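Local coordinates for protein FOKI restriction endonuclease (PDB 2FOK) that recognises a specific DNA sequence and, as a type IIS restriction endonuclease, cleaves the double strand by metal-dependent hydrolysis, probably at a distance from that site, at residues Val134-Ala137 and Tyr138-Ala142. Residues are numbered along the deposited sequence; the frame is centred on the assembly and turned at random.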
ATOM      1  N   VAL A 134      13.947  24.285  -9.901  1.00 28.47           N
ATOM      2  CA  VAL A 134      12.670  24.193 -10.595  1.00 26.16           C
ATOM      3  C   VAL A 134      11.504  24.713  -9.771  1.00 26.53           C
ATOM      4  O   VAL A 134      10.455  25.053 -10.318  1.00 25.46           O
ATOM      5  CB  VAL A 134      12.390  22.755 -11.033  1.00 28.26           C
ATOM      6  CG1 VAL A 134      13.277  22.412 -12.224  1.00 27.04           C
ATOM      7  CG2 VAL A 134      12.655  21.797  -9.884  1.00 26.21           C
ATOM      8  N   GLY A 135      11.693  24.787  -8.459  1.00 26.24           N
ATOM      9  CA  GLY A 135      10.647  25.293  -7.589  1.00 27.11           C
ATOM     10  C   GLY A 135      10.419  26.786  -7.767  1.00 29.37           C
ATOM     11  O   GLY A 135       9.278  27.256  -7.794  1.00 26.57           O
ATOM     12  N   LEU A 136      11.509  27.540  -7.892  1.00 30.66           N
ATOM     13  CA  LEU A 136      11.417  28.984  -8.067  1.00 28.63           C
ATOM     14  C   LEU A 136      10.755  29.304  -9.409  1.00 28.40           C
ATOM     15  O   LEU A 136       9.928  30.217  -9.505  1.00 29.17           O
ATOM     16  CB  LEU A 136      12.814  29.607  -7.988  1.00 30.82           C
ATOM     17  CG  LEU A 136      13.377  29.654  -6.562  1.00 28.17           C
ATOM     18  CD1 LEU A 136      14.893  29.512  -6.591  1.00 24.08           C
ATOM     19  CD2 LEU A 136      12.976  30.956  -5.906  1.00 24.49           C
ATOM     20  N   ALA A 137      11.104  28.531 -10.433  1.00 24.03           N
ATOM     21  CA  ALA A 137      10.541  28.712 -11.767  1.00 24.86           C
ATOM     22  C   ALA A 137       9.060  28.377 -11.721  1.00 25.57           C
ATOM     23  O   ALA A 137       8.252  28.960 -12.443  1.00 25.85           O
ATOM     24  CB  ALA A 137      11.252  27.802 -12.772  1.00 17.69           C
ATOM     25  N   TYR A 138       8.709  27.407 -10.885  1.00 25.95           N
ATOM     26  CA  TYR A 138       7.313  27.025 -10.731  1.00 27.23           C
ATOM     27  C   TYR A 138       6.625  28.203 -10.031  1.00 28.09           C
ATOM     28  O   TYR A 138       5.518  28.601 -10.390  1.00 29.17           O
ATOM     29  CB  TYR A 138       7.212  25.757  -9.873  1.00 25.12           C
ATOM     30  CG  TYR A 138       5.802  25.275  -9.621  1.00 22.10           C
ATOM     31  CD1 TYR A 138       4.846  25.280 -10.637  1.00 20.30           C
ATOM     32  CD2 TYR A 138       5.419  24.822  -8.361  1.00 22.26           C
ATOM     33  CE1 TYR A 138       3.540  24.844 -10.401  1.00 21.08           C
ATOM     34  CE2 TYR A 138       4.117  24.384  -8.112  1.00 21.82           C
ATOM     35  CZ  TYR A 138       3.182  24.399  -9.139  1.00 22.00           C
ATOM     36  OH  TYR A 138       1.891  23.974  -8.898  1.00 22.20           O
ATOM     37  N   SER A 139       7.326  28.767  -9.053  1.00 29.03           N
ATOM     38  CA  SER A 139       6.844  29.893  -8.253  1.00 30.32           C
ATOM     39  C   SER A 139       6.481  31.135  -9.064  1.00 30.67           C
ATOM     40  O   SER A 139       5.393  31.675  -8.897  1.00 33.81           O
ATOM     41  CB  SER A 139       7.898  30.262  -7.195  1.00 23.11           C
ATOM     42  OG  SER A 139       7.408  31.207  -6.256  1.00 25.64           O
ATOM     43  N   LYS A 140       7.387  31.589  -9.931  1.00 33.69           N
ATOM     44  CA  LYS A 140       7.152  32.787 -10.747  1.00 31.98           C
ATOM     45  C   LYS A 140       6.299  32.545 -11.993  1.00 32.11           C
ATOM     46  O   LYS A 140       5.789  33.494 -12.606  1.00 30.23           O
ATOM     47  CB  LYS A 140       8.484  33.406 -11.168  1.00 34.66           C
ATOM     48  CG  LYS A 140       9.611  32.403 -11.336  1.00 41.96           C
ATOM     49  CD  LYS A 140      10.971  33.012 -11.005  1.00 44.70           C
ATOM     50  CE  LYS A 140      11.141  33.249  -9.506  1.00 44.90           C
ATOM     51  NZ  LYS A 140       9.995  32.715  -8.729  1.00 46.81           N
ATOM     52  N   SER A 141       6.140  31.277 -12.359  1.00 30.75           N
ATOM     53  CA  SER A 141       5.359  30.888 -13.532  1.00 28.66           C
ATOM     54  C   SER A 141       3.948  31.479 -13.539  1.00 28.28           C
ATOM     55  O   SER A 141       3.270  31.512 -12.519  1.00 26.60           O
ATOM     56  CB  SER A 141       5.261  29.369 -13.602  1.00 26.88           C
ATOM     57  OG  SER A 141       4.438  28.885 -12.550  1.00 30.16           O
ATOM     58  N   ALA A 142       3.503  31.945 -14.698  1.00 29.39           N
ATOM     59  CA  ALA A 142       2.165  32.513 -14.800  1.00 29.55           C
ATOM     60  C   ALA A 142       1.156  31.382 -14.644  1.00 31.36           C
ATOM     61  O   ALA A 142       1.393  30.261 -15.103  1.00 31.04           O
ATOM     62  CB  ALA A 142       1.986  33.191 -16.152  1.00 31.07           C
TER
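Tyr138 N donates to Val134 O at 3.0 Å and Ser139 N to Gly135 O at 2.8 Å, the i to i+4 ladder of an alpha helix in its last turns. Both donors lie off the carbonyl planes, tilted by 33° for Tyr138 and by 24° for Ser139. The next rung, Lys140 N to Leu136 O, is less certain because that oxygen is crowded in the model, and the last, Ser141 N to Ala137 O, is weak at 3.1 Å, where the chain leaves helical geometry.

This is helix 133-140 of the first recognition subdomain, a member of the helix-turn-helix clan, leading from strand 128-131 towards helix 146-157.

Of the polar side chains, Lys140 forms a salt bridge through NZ with Asp28, whose carboxylate also bonds Ser139 OG. Bends at chi2, chi3 and chi4 fold the lysine back, bringing NZ near Leu136 O as well, a doubtful bond given the uncertain place of that oxygen.

Tyr138 carries much of the nonpolar packing, with Ala137 also touching Ile151. A chi1 of 179° sets the tyrosine ring trans to the amide nitrogen, and it leads away from residues 134-137, stacking with Phe119 and meeting Leu20, Val24, Ile151 and Leu152.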